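Local coordinates for protein dual specificity phosphatase 28 (Homo sapiens, PDB 5Y15) that hydrolyses a synthetic aryl phosphate in vitro but has almost no detectable activity on phosphotyrosine and still less on phosphothreonine, being an atypical dual-specificity phosphatase, at residues A108-A113 / G118-Y123; R88-D93 / L100-P105; L145-A150 / K173-L178; G56-L61 / G78-G83. The protein carries 2 engineered substitutions. All blocks are in the same frame, centred on the assembly; numbering follows the deposited sequence.

Contact 1. Residues A108-A113 / G118-Y123; sequences AAMEAA and GACLVY
Cys120 SG is the apolar centre of this contact, lying 3.6 Å from Met110 CB and 4.0 Å from Ala113 CB. Those two residues are three apart, so the thiol sits against one flank of the helix, close enough to the backbone to bring Cys120 SG within 3.4 Å of Met110 O. Farther along the strand the methionine tip takes over: its chain bends at the last torsion (chi3 68°) and carries Met110 CE to Val122 CG2 at 3.4 Å, tighter than usual van der Waals contact. Helix 108-113 and strand 119-123 run roughly antiparallel, 145° between their directions, with 7.7 Å between the axes of these short segments. Helix 100-115 turns back through a short connection into strand 119-123, the middle strand of the sheet, whose end leads into the signature phosphate-binding loop (P-loop) of the family; there Ser124, changed in this structure, occupies the inferred phosphocysteine position, its side chain about 7 Å from that of Val122. The polar part is one backbone bond at the turn: Gly118 N donates to Ala113 O at 3.1 Å, with an N-H...O angle of 153°. On another side of the helix, Ala109 packs on Ala109 of the second subunit.

Contact 2. Residues R88-D93 / L100-P105; sequences RVPVFD and LAHLEP
Val89 and His102 mark the closest backbone approach, their CA atoms 6.9 Å apart where the irregular chain after strand 85-88 passes the first turns of helix 100-115. No direct hydrogen bond joins the two segments, and the side chain of His102 makes every contact on its segment. Val89 CG1 rests 3.6 Å from His102 CB and also meets CG at the root of the ring; that methyl lies anti to the backbone N of Val89 (chi1 178°), which turns it to the histidine. Pro90 approaches the far part of the ring: its CD is 3.8 Å from His102 CE1 and 4.2 Å from the ring centroid, 29° off the normal, an off-centre CH-pi contact. Val91 CG1 adds a looser touch at His102 CD2, 4.2 Å away.

This chain leaves strand 85-88, outermost within this chain but continued by an antiparallel strand of the second subunit, and probably corresponds to the general-acid loop of related phosphatases. The side chain of Val91 is about 8 Å from that of Ser124 at the inferred nucleophile position. A water lies in the imidazole plane at its edge, 2.9 Å from His102 NE2, and donates to Pro90 O at an unusually short 2.5 Å; this bridge may help to fix the ring. The second subunit also packs here: its Val84 on Pro90 and its Gly83 on His102.

Contact 3. Residues L145-A150 / K173-L178; sequences LSLAKA and KYEEAL
Glu175 reaches Leu147 through an extended side chain, with CG turned anti to the backbone N (chi1 -167°) and the chain beyond it stretched out, so that its carboxylate spans the gap between the two helices. The side chain of Leu147 crosses that of Glu175 at about a right angle. The outcome is a backbone-to-carboxylate hydrogen bond: Leu147 N donates to Glu175 OE2 at 2.9 Å with an N-H...O angle of 165°. The bond is straight at the hydrogen, yet the donor stands well above the carboxylate plane, 56° out of it. A water donates a second bond to Glu175 OE2 at 2.7 Å, and this water accepts from Ala148 N at 3.1 Å. Glu175 OE2 therefore serves two successive amides at the start of helix 147-157, one directly and one through solvent.

Ser146 holds the N-cap position of that helix and closes the cap with a weak bond, Lys149 N to Ser146 OG at 3.4 Å. The carboxylate thus supplements the cap from helix 165-179, the last helix of the phosphatase domain, and its negative charge would probably be favoured by the positive end of the helix dipole. Besides the bond, Leu147 CB packs against the carboxylate, 3.5 Å from Glu175 CD. Ser146 CB lies 3.7 Å from Glu175 OE2. Beyond the acid, Leu147 is buried against Trp168 and Leu171 of helix 165-179 and against Thr136 and Met140 of helix 130-142.

Contact 4. Residues G56-L61 / G78-G83; sequences GAEEQL and GPQAPG. Engineered in segment 78-83: Gln80 (natural residue Arg).
Glu58 and Ala81 form the close-packed part, with CA atoms 5.1 Å apart. Here the aliphatic stem of the glutamate does the touching: Glu58 CG lies 3.5 Å from Ala81 CA and 3.7 Å from Ala81 CB, so the alanine is covered by methylene and not by charge. A bend at chi2 (81°) then turns the carboxylate across Gln80, the residue before Ala81 and an engineered substitution for the natural arginine. The exact position of that carboxylate is doubtful, because Glu58 OE2 is modelled too close to Gly56. No hydrogen bond links the segments.

The outer side is looser. Gln80 and Gly56 are both exposed, and they meet through Gln80 OE1 and Gly56 CA at 3.5 Å. Inward, Leu61 turns from the helix to Leu121 on strand 119-123 and Val66 on strand 66-71, while Pro79 reaches Tyr123 and Cys69 on those same strands. Both helix and loop thus pack on the same strands, with Glu58 on Ala81 joining them: a peripheral packing of helix 58-63, with Ala57 at its N-cap, on the loop between strands 66-71 and 85-88 of the phosphatase fold, away from the annotated active site.

Overall arrangement
All four contacts fall within one catalytic domain and follow one another along the chain in the order 4, 2, 1, 3. Contacts 1 and 2, with centres 14 Å apart, share helix 100-115: its beginning faces the loop after strand 85-88, its later turns face strand 119-123. Both touch the second subunit of the crystal assembly, although the protein is described as a monomer. Contacts 1 and 4, also with centres 14 Å apart, meet where Tyr123 OH lies 3.2 Å from Gly78 CA. Contacts 3 and 4, 31 Å apart between centres, stand on opposite sides of the chain's centre. Contact 3, joined to contact 2 by a probable hydrogen bond between Tyr174 OH and Glu104 OE1, belongs to the helical layer against the sheet.

Contact 1. Residues A108-A113 / G118-Y123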
loop_
_atom_site.group_PDB
_atom_site.type_symbol
_atom_site.label_atom_id
_atom_site.label_comp_id
_atom_site.label_asym_id
_atom_site.label_seq_id
_atom_site.Cartn_x
_atom_site.Cartn_y
_atom_site.Cartn_z
ATOM N N ALA A 108 -5.597 3.530 4.715
ATOM C CA ALA A 108 -4.838 4.780 4.682
ATOM C C ALA A 108 -4.087 4.947 3.372
ATOM O O ALA A 108 -3.987 6.057 2.847
ATOM C CB ALA A 108 -3.883 4.867 5.867
ATOM N N ALA A 109 -3.549 3.867 2.810
ATOM C CA ALA A 109 -2.920 3.998 1.500
ATOM C C ALA A 109 -3.941 4.416 0.456
ATOM O O ALA A 109 -3.651 5.247 -0.424
ATOM C CB ALA A 109 -2.242 2.678 1.091
ATOM N N MET A 110 -5.138 3.825 0.520
ATOM C CA MET A 110 -6.176 4.186 -0.441
ATOM C C MET A 110 -6.545 5.664 -0.312
ATOM O O MET A 110 -6.637 6.389 -1.321
ATOM C CB MET A 110 -7.399 3.285 -0.241
ATOM C CG MET A 110 -7.153 1.790 -0.638
ATOM S SD MET A 110 -8.503 0.759 -0.005
ATOM C CE MET A 110 -9.818 1.377 -1.045
ATOM N N GLU A 111 -6.734 6.131 0.935
ATOM C CA GLU A 111 -7.109 7.530 1.159
ATOM C C GLU A 111 -6.028 8.470 0.663
ATOM O O GLU A 111 -6.327 9.484 0.032
ATOM C CB GLU A 111 -7.391 7.783 2.640
ATOM C CG GLU A 111 -7.683 9.235 2.978
ATOM C CD GLU A 111 -9.041 9.718 2.458
ATOM O OE1 GLU A 111 -9.774 8.932 1.808
ATOM O OE2 GLU A 111 -9.389 10.895 2.709
ATOM N N ALA A 112 -4.757 8.135 0.908
ATOM C CA ALA A 112 -3.684 8.979 0.397
ATOM C C ALA A 112 -3.730 9.063 -1.119
ATOM O O ALA A 112 -3.484 10.129 -1.693
ATOM C CB ALA A 112 -2.324 8.457 0.858
ATOM N N ALA A 113 -4.035 7.952 -1.798
ATOM C CA ALA A 113 -4.107 8.045 -3.256
ATOM C C ALA A 113 -5.280 8.923 -3.683
ATOM O O ALA A 113 -5.164 9.721 -4.621
ATOM C CB ALA A 113 -4.185 6.647 -3.892
ATOM N N GLY A 118 -5.965 10.919 -7.397
ATOM C CA GLY A 118 -6.104 9.720 -8.173
ATOM C C GLY A 118 -7.286 8.896 -7.716
ATOM O O GLY A 118 -8.181 9.375 -7.009
ATOM N N ALA A 119 -7.276 7.633 -8.113
ATOM C CA ALA A 119 -8.352 6.715 -7.793
ATOM C C ALA A 119 -7.755 5.369 -7.430
ATOM O O ALA A 119 -6.636 5.045 -7.814
ATOM C CB ALA A 119 -9.314 6.558 -8.977
ATOM N N CYS A 120 -8.521 4.567 -6.711
ATOM C CA CYS A 120 -8.056 3.256 -6.303
ATOM C C CYS A 120 -8.884 2.205 -7.000
ATOM O O CYS A 120 -10.092 2.368 -7.191
ATOM C CB CYS A 120 -8.187 3.008 -4.799
ATOM S SG CYS A 120 -7.381 4.201 -3.752
ATOM N N LEU A 121 -8.220 1.104 -7.330
ATOM C CA LEU A 121 -8.887 -0.098 -7.784
ATOM C C LEU A 121 -8.612 -1.142 -6.715
ATOM O O LEU A 121 -7.452 -1.405 -6.390
ATOM C CB LEU A 121 -8.355 -0.553 -9.149
ATOM C CG LEU A 121 -8.596 -2.035 -9.382
ATOM C CD1 LEU A 121 -10.081 -2.267 -9.647
ATOM C CD2 LEU A 121 -7.694 -2.637 -10.483
ATOM N N VAL A 122 -9.668 -1.680 -6.125
ATOM C CA VAL A 122 -9.587 -2.777 -5.170
ATOM C C VAL A 122 -10.076 -4.004 -5.915
ATOM O O VAL A 122 -11.189 -3.993 -6.453
ATOM C CB VAL A 122 -10.460 -2.530 -3.929
ATOM C CG1 VAL A 122 -10.360 -3.674 -2.960
ATOM C CG2 VAL A 122 -10.085 -1.219 -3.227
ATOM N N TYR A 123 -9.267 -5.061 -5.963
ATOM C CA TYR A 123 -9.714 -6.230 -6.701
ATOM C C TYR A 123 -9.311 -7.522 -6.014
ATOM O O TYR A 123 -8.317 -7.593 -5.289
ATOM C CB TYR A 123 -9.204 -6.208 -8.135
ATOM C CG TYR A 123 -7.739 -6.496 -8.325
ATOM C CD1 TYR A 123 -6.800 -5.483 -8.224
ATOM C CD2 TYR A 123 -7.300 -7.773 -8.666
ATOM C CE1 TYR A 123 -5.456 -5.736 -8.412
ATOM C CE2 TYR A 123 -5.964 -8.038 -8.867
ATOM C CZ TYR A 123 -5.041 -7.012 -8.740
ATOM O OH TYR A 123 -3.696 -7.261 -8.942
#

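Contact 2. Residues R88-D93 / L100-P105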
loop_
_atom_site.group_PDB
_atom_site.type_symbol
_atom_site.label_atom_id
_atom_site.label_comp_id
_atom_site.label_asym_id
_atom_site.label_seq_id
_atom_site.Cartn_x
_atom_site.Cartn_y
_atom_site.Cartn_z
ATOM N N ARG A 88 -0.386 -5.282 -2.142
ATOM C CA ARG A 88 -0.939 -6.619 -2.015
ATOM C C ARG A 88 -1.307 -6.828 -0.561
ATOM O O ARG A 88 -0.481 -6.596 0.329
ATOM C CB ARG A 88 0.052 -7.713 -2.458
ATOM C CG ARG A 88 -0.433 -9.142 -2.088
ATOM C CD ARG A 88 0.482 -10.304 -2.603
ATOM N NE ARG A 88 0.833 -10.183 -4.008
ATOM C CZ ARG A 88 0.115 -10.716 -4.994
ATOM N NH1 ARG A 88 -1.003 -11.388 -4.710
ATOM N NH2 ARG A 88 0.501 -10.561 -6.253
ATOM N N VAL A 89 -2.545 -7.250 -0.329
ATOM C CA VAL A 89 -3.055 -7.605 0.990
ATOM C C VAL A 89 -3.209 -9.115 0.998
ATOM O O VAL A 89 -4.181 -9.638 0.445
ATOM C CB VAL A 89 -4.371 -6.859 1.270
ATOM C CG1 VAL A 89 -4.973 -7.224 2.628
ATOM C CG2 VAL A 89 -4.096 -5.393 1.212
ATOM N N PRO A 90 -2.264 -9.841 1.586
ATOM C CA PRO A 90 -2.175 -11.293 1.367
ATOM C C PRO A 90 -3.131 -12.112 2.203
ATOM O O PRO A 90 -2.804 -12.480 3.338
ATOM C CB PRO A 90 -0.721 -11.619 1.734
ATOM C CG PRO A 90 -0.236 -10.503 2.565
ATOM C CD PRO A 90 -1.242 -9.357 2.524
ATOM N N VAL A 91 -4.322 -12.378 1.679
ATOM C CA VAL A 91 -5.273 -13.250 2.353
ATOM C C VAL A 91 -5.941 -14.113 1.302
ATOM O O VAL A 91 -6.133 -13.697 0.155
ATOM C CB VAL A 91 -6.359 -12.484 3.175
ATOM C CG1 VAL A 91 -5.768 -11.784 4.371
ATOM C CG2 VAL A 91 -7.121 -11.472 2.285
ATOM N N PHE A 92 -6.265 -15.341 1.696
ATOM C CA PHE A 92 -7.149 -16.140 0.873
ATOM C C PHE A 92 -8.579 -15.726 1.188
ATOM O O PHE A 92 -8.872 -15.141 2.234
ATOM C CB PHE A 92 -7.011 -17.651 1.152
ATOM C CG PHE A 92 -5.728 -18.285 0.647
ATOM C CD1 PHE A 92 -5.399 -18.267 -0.699
ATOM C CD2 PHE A 92 -4.888 -18.943 1.522
ATOM C CE1 PHE A 92 -4.232 -18.868 -1.158
ATOM C CE2 PHE A 92 -3.710 -19.558 1.075
ATOM C CZ PHE A 92 -3.385 -19.513 -0.269
ATOM N N ASP A 93 -9.492 -16.072 0.293
ATOM C CA ASP A 93 -10.897 -15.800 0.565
ATOM C C ASP A 93 -11.394 -16.885 1.516
ATOM O O ASP A 93 -12.070 -17.842 1.138
ATOM C CB ASP A 93 -11.697 -15.745 -0.728
ATOM C CG ASP A 93 -13.160 -15.423 -0.484
ATOM O OD1 ASP A 93 -13.513 -15.171 0.688
ATOM O OD2 ASP A 93 -13.942 -15.439 -1.458
ATOM N N LEU A 100 -8.938 -8.134 8.973
ATOM C CA LEU A 100 -9.042 -6.962 9.835
ATOM C C LEU A 100 -7.677 -6.338 10.130
ATOM O O LEU A 100 -7.532 -5.112 10.101
ATOM C CB LEU A 100 -9.760 -7.364 11.126
ATOM C CG LEU A 100 -10.054 -6.324 12.202
ATOM C CD1 LEU A 100 -10.887 -5.205 11.652
ATOM C CD2 LEU A 100 -10.829 -6.978 13.329
ATOM N N ALA A 101 -6.649 -7.167 10.344
ATOM C CA ALA A 101 -5.342 -6.638 10.719
ATOM C C ALA A 101 -4.760 -5.734 9.645
ATOM O O ALA A 101 -3.952 -4.849 9.951
ATOM C CB ALA A 101 -4.373 -7.782 11.008
ATOM N N HIS A 102 -5.135 -5.952 8.391
ATOM C CA HIS A 102 -4.633 -5.173 7.273
ATOM C C HIS A 102 -5.498 -3.944 6.952
ATOM O O HIS A 102 -5.118 -3.158 6.072
ATOM C CB HIS A 102 -4.561 -6.050 6.018
ATOM C CG HIS A 102 -3.636 -7.227 6.118
ATOM N ND1 HIS A 102 -2.266 -7.117 6.022
ATOM C CD2 HIS A 102 -3.895 -8.555 6.227
ATOM C CE1 HIS A 102 -1.717 -8.319 6.102
ATOM N NE2 HIS A 102 -2.684 -9.212 6.217
ATOM N N LEU A 103 -6.688 -3.815 7.556
ATOM C CA LEU A 103 -7.658 -2.800 7.112
ATOM C C LEU A 103 -7.141 -1.371 7.286
ATOM O O LEU A 103 -7.068 -0.597 6.320
ATOM C CB LEU A 103 -8.995 -2.978 7.839
ATOM C CG LEU A 103 -9.766 -4.226 7.379
ATOM C CD1 LEU A 103 -11.095 -4.386 8.082
ATOM C CD2 LEU A 103 -9.986 -4.186 5.876
ATOM N N GLU A 104 -6.796 -0.992 8.512
ATOM C CA GLU A 104 -6.332 0.374 8.763
ATOM C C GLU A 104 -5.165 0.759 7.856
ATOM O O GLU A 104 -5.248 1.805 7.184
ATOM C CB GLU A 104 -6.012 0.504 10.264
ATOM C CG GLU A 104 -5.923 1.926 10.779
ATOM C CD GLU A 104 -7.088 2.765 10.386
ATOM O OE1 GLU A 104 -8.238 2.302 10.530
ATOM O OE2 GLU A 104 -6.852 3.893 9.899
ATOM N N PRO A 105 -4.105 -0.043 7.729
ATOM C CA PRO A 105 -3.014 0.319 6.801
ATOM C C PRO A 105 -3.387 0.288 5.319
ATOM O O PRO A 105 -2.723 0.961 4.514
ATOM C CB PRO A 105 -1.943 -0.741 7.101
ATOM C CG PRO A 105 -2.284 -1.250 8.450
ATOM C CD PRO A 105 -3.750 -1.203 8.569
HETATM O O HOH W 1 -2.393 -12.065 5.756
#

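Contact 3. Residues L145-A150 / K173-L178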
loop_
_atom_site.group_PDB
_atom_site.type_symbol
_atom_site.label_atom_id
_atom_site.label_comp_id
_atom_site.label_asym_id
_atom_site.label_seq_id
_atom_site.Cartn_x
_atom_site.Cartn_y
_atom_site.Cartn_z
ATOM N N LEU A 145 -18.960 6.329 6.726
ATOM C CA LEU A 145 -20.218 5.616 6.602
ATOM C C LEU A 145 -20.343 4.520 7.646
ATOM O O LEU A 145 -19.362 3.960 8.124
ATOM C CB LEU A 145 -20.402 4.997 5.215
ATOM C CG LEU A 145 -20.657 5.882 3.991
ATOM C CD1 LEU A 145 -19.400 6.478 3.504
ATOM C CD2 LEU A 145 -21.280 5.073 2.870
ATOM N N SER A 146 -21.584 4.197 7.973
ATOM C CA SER A 146 -21.799 3.032 8.802
ATOM C C SER A 146 -21.555 1.782 7.968
ATOM O O SER A 146 -21.449 1.839 6.746
ATOM C CB SER A 146 -23.213 3.044 9.379
ATOM O OG SER A 146 -24.177 2.917 8.345
ATOM N N LEU A 147 -21.437 0.644 8.647
ATOM C CA LEU A 147 -21.295 -0.620 7.942
ATOM C C LEU A 147 -22.483 -0.875 7.015
ATOM O O LEU A 147 -22.313 -1.335 5.873
ATOM C CB LEU A 147 -21.143 -1.752 8.957
ATOM C CG LEU A 147 -21.129 -3.178 8.422
ATOM C CD1 LEU A 147 -20.101 -3.297 7.331
ATOM C CD2 LEU A 147 -20.849 -4.161 9.551
ATOM N N ALA A 148 -23.694 -0.573 7.488
ATOM C CA ALA A 148 -24.902 -0.793 6.690
ATOM C C ALA A 148 -24.833 -0.064 5.352
ATOM O O ALA A 148 -25.062 -0.657 4.291
ATOM C CB ALA A 148 -26.134 -0.348 7.479
ATOM N N LYS A 149 -24.556 1.237 5.384
ATOM C CA LYS A 149 -24.572 2.007 4.147
ATOM C C LYS A 149 -23.310 1.828 3.319
ATOM O O LYS A 149 -23.369 1.928 2.085
ATOM C CB LYS A 149 -24.820 3.488 4.440
ATOM C CG LYS A 149 -26.322 3.848 4.457
ATOM C CD LYS A 149 -27.119 3.039 5.482
ATOM C CE LYS A 149 -28.620 3.284 5.372
ATOM N NZ LYS A 149 -29.381 2.472 6.372
ATOM N N ALA A 150 -22.158 1.611 3.957
ATOM C CA ALA A 150 -20.964 1.317 3.179
ATOM C C ALA A 150 -21.181 0.053 2.369
ATOM O O ALA A 150 -20.974 0.031 1.144
ATOM C CB ALA A 150 -19.748 1.157 4.096
ATOM N N LYS A 173 -16.764 -5.923 13.769
ATOM C CA LYS A 173 -15.840 -5.518 14.822
ATOM C C LYS A 173 -15.124 -4.224 14.455
ATOM O O LYS A 173 -14.881 -3.376 15.318
ATOM C CB LYS A 173 -14.831 -6.641 15.075
ATOM C CG LYS A 173 -13.812 -6.363 16.179
ATOM C CD LYS A 173 -14.512 -6.003 17.507
ATOM C CE LYS A 173 -14.049 -6.877 18.676
ATOM N NZ LYS A 173 -12.574 -7.138 18.640
ATOM N N TYR A 174 -14.781 -4.056 13.178
ATOM C CA TYR A 174 -14.137 -2.827 12.729
ATOM C C TYR A 174 -15.061 -1.636 12.927
ATOM O O TYR A 174 -14.614 -0.550 13.318
ATOM C CB TYR A 174 -13.762 -2.959 11.262
ATOM C CG TYR A 174 -12.835 -1.905 10.703
ATOM C CD1 TYR A 174 -11.575 -1.695 11.246
ATOM C CD2 TYR A 174 -13.194 -1.168 9.586
ATOM C CE1 TYR A 174 -10.699 -0.765 10.698
ATOM C CE2 TYR A 174 -12.327 -0.245 9.031
ATOM C CZ TYR A 174 -11.090 -0.034 9.599
ATOM O OH TYR A 174 -10.230 0.883 9.041
ATOM N N GLU A 175 -16.359 -1.825 12.678
ATOM C CA GLU A 175 -17.300 -0.742 12.905
ATOM C C GLU A 175 -17.345 -0.373 14.376
ATOM O O GLU A 175 -17.190 0.800 14.736
ATOM C CB GLU A 175 -18.686 -1.128 12.404
ATOM C CG GLU A 175 -19.648 0.071 12.311
ATOM C CD GLU A 175 -21.079 -0.358 12.132
ATOM O OE1 GLU A 175 -21.441 -1.459 12.602
ATOM O OE2 GLU A 175 -21.835 0.381 11.473
ATOM N N GLU A 176 -17.453 -1.373 15.256
ATOM C CA GLU A 176 -17.549 -1.002 16.663
ATOM C C GLU A 176 -16.235 -0.414 17.171
ATOM O O GLU A 176 -16.239 0.408 18.097
ATOM C CB GLU A 176 -18.011 -2.198 17.499
ATOM C CG GLU A 176 -16.934 -3.161 17.950
ATOM C CD GLU A 176 -17.505 -4.326 18.767
ATOM O OE1 GLU A 176 -18.076 -4.079 19.856
ATOM O OE2 GLU A 176 -17.394 -5.491 18.309
ATOM N N ALA A 177 -15.111 -0.771 16.550
ATOM C CA ALA A 177 -13.859 -0.095 16.872
ATOM C C ALA A 177 -13.878 1.356 16.404
ATOM O O ALA A 177 -13.381 2.245 17.101
ATOM C CB ALA A 177 -12.681 -0.844 16.254
ATOM N N LEU A 178 -14.443 1.617 15.225
ATOM C CA LEU A 178 -14.471 2.983 14.709
ATOM C C LEU A 178 -15.375 3.892 15.529
ATOM O O LEU A 178 -15.139 5.102 15.581
ATOM C CB LEU A 178 -14.901 2.992 13.247
ATOM C CG LEU A 178 -13.901 2.327 12.315
ATOM C CD1 LEU A 178 -14.472 2.259 10.900
ATOM C CD2 LEU A 178 -12.561 3.059 12.349
HETATM O O HOH W 2 -24.142 -0.740 10.548
#

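Contact 4. Residues G56-L61 / G78-G83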
loop_
_atom_site.group_PDB
_atom_site.type_symbol
_atom_site.label_atom_id
_atom_site.label_comp_id
_atom_site.label_asym_id
_atom_site.label_seq_id
_atom_site.Cartn_x
_atom_site.Cartn_y
_atom_site.Cartn_z
ATOM N N GLY A 56 -6.082 -6.540 -15.584
ATOM C CA GLY A 56 -5.795 -6.726 -16.990
ATOM C C GLY A 56 -6.542 -5.796 -17.922
ATOM O O GLY A 56 -6.510 -6.004 -19.139
ATOM N N ALA A 57 -7.262 -4.811 -17.395
ATOM C CA ALA A 57 -7.902 -3.766 -18.206
ATOM C C ALA A 57 -7.131 -2.449 -18.128
ATOM O O ALA A 57 -7.699 -1.411 -17.789
ATOM C CB ALA A 57 -9.355 -3.576 -17.781
ATOM N N GLU A 58 -5.831 -2.480 -18.446
ATOM C CA GLU A 58 -4.915 -1.351 -18.268
ATOM C C GLU A 58 -5.431 -0.004 -18.774
ATOM O O GLU A 58 -5.152 1.038 -18.163
ATOM C CB GLU A 58 -3.576 -1.649 -18.957
ATOM C CG GLU A 58 -2.728 -2.737 -18.281
ATOM C CD GLU A 58 -3.157 -4.162 -18.625
ATOM O OE1 GLU A 58 -2.298 -5.081 -18.578
ATOM O OE2 GLU A 58 -4.344 -4.344 -18.962
ATOM N N GLU A 59 -6.195 -0.002 -19.873
ATOM C CA GLU A 59 -6.634 1.269 -20.437
ATOM C C GLU A 59 -7.844 1.831 -19.702
ATOM O O GLU A 59 -7.984 3.058 -19.587
ATOM C CB GLU A 59 -6.926 1.105 -21.936
ATOM C CG GLU A 59 -7.584 2.334 -22.631
ATOM C CD GLU A 59 -6.648 3.546 -22.788
ATOM O OE1 GLU A 59 -6.563 4.366 -21.836
ATOM O OE2 GLU A 59 -6.024 3.677 -23.871
ATOM N N GLN A 60 -8.725 0.968 -19.192
ATOM C CA GLN A 60 -9.774 1.473 -18.315
ATOM C C GLN A 60 -9.159 2.029 -17.041
ATOM O O GLN A 60 -9.583 3.069 -16.539
ATOM C CB GLN A 60 -10.782 0.372 -17.983
ATOM C CG GLN A 60 -11.110 -0.568 -19.124
ATOM C CD GLN A 60 -12.552 -1.061 -19.086
ATOM O OE1 GLN A 60 -13.039 -1.523 -18.052
ATOM N NE2 GLN A 60 -13.234 -0.982 -20.227
ATOM N N LEU A 61 -8.143 1.353 -16.514
ATOM C CA LEU A 61 -7.483 1.847 -15.316
ATOM C C LEU A 61 -6.833 3.204 -15.557
ATOM O O LEU A 61 -6.866 4.077 -14.680
ATOM C CB LEU A 61 -6.456 0.811 -14.834
ATOM C CG LEU A 61 -7.090 -0.506 -14.361
ATOM C CD1 LEU A 61 -6.062 -1.527 -13.921
ATOM C CD2 LEU A 61 -8.040 -0.209 -13.246
ATOM N N GLY A 78 -0.492 -8.963 -9.917
ATOM C CA GLY A 78 -0.670 -7.541 -9.786
ATOM C C GLY A 78 -1.083 -6.891 -11.085
ATOM O O GLY A 78 -1.107 -7.526 -12.145
ATOM N N PRO A 79 -1.433 -5.612 -11.029
ATOM C CA PRO A 79 -1.872 -4.945 -12.254
ATOM C C PRO A 79 -0.757 -4.969 -13.275
ATOM O O PRO A 79 0.328 -4.417 -13.067
ATOM C CB PRO A 79 -2.203 -3.522 -11.782
ATOM C CG PRO A 79 -1.271 -3.309 -10.630
ATOM C CD PRO A 79 -1.266 -4.655 -9.919
ATOM N N GLN A 80 -1.002 -5.666 -14.378
ATOM C CA GLN A 80 -0.048 -5.601 -15.473
ATOM C C GLN A 80 0.098 -4.173 -15.994
ATOM O O GLN A 80 0.952 -3.928 -16.858
ATOM C CB GLN A 80 -0.474 -6.590 -16.573
ATOM C CG GLN A 80 -0.473 -8.079 -16.127
ATOM C CD GLN A 80 -1.780 -8.821 -16.450
ATOM O OE1 GLN A 80 -2.867 -8.380 -16.068
ATOM N NE2 GLN A 80 -1.672 -9.959 -17.143
ATOM N N ALA A 81 -0.704 -3.230 -15.460
ATOM C CA ALA A 81 -0.551 -1.804 -15.751
ATOM C C ALA A 81 0.750 -1.266 -15.160
ATOM O O ALA A 81 1.009 -1.447 -13.962
ATOM C CB ALA A 81 -1.733 -1.017 -15.198
ATOM N N PRO A 82 1.571 -0.585 -15.953
ATOM C CA PRO A 82 2.892 -0.142 -15.504
ATOM C C PRO A 82 2.853 1.231 -14.854
ATOM O O PRO A 82 1.959 2.044 -15.096
ATOM C CB PRO A 82 3.688 -0.097 -16.815
ATOM C CG PRO A 82 2.646 0.352 -17.827
ATOM C CD PRO A 82 1.307 -0.198 -17.353
ATOM N N GLY A 83 3.824 1.458 -13.968
ATOM C CA GLY A 83 3.941 2.720 -13.260
ATOM C C GLY A 83 2.908 2.974 -12.185
ATOM O O GLY A 83 2.998 3.997 -11.497
#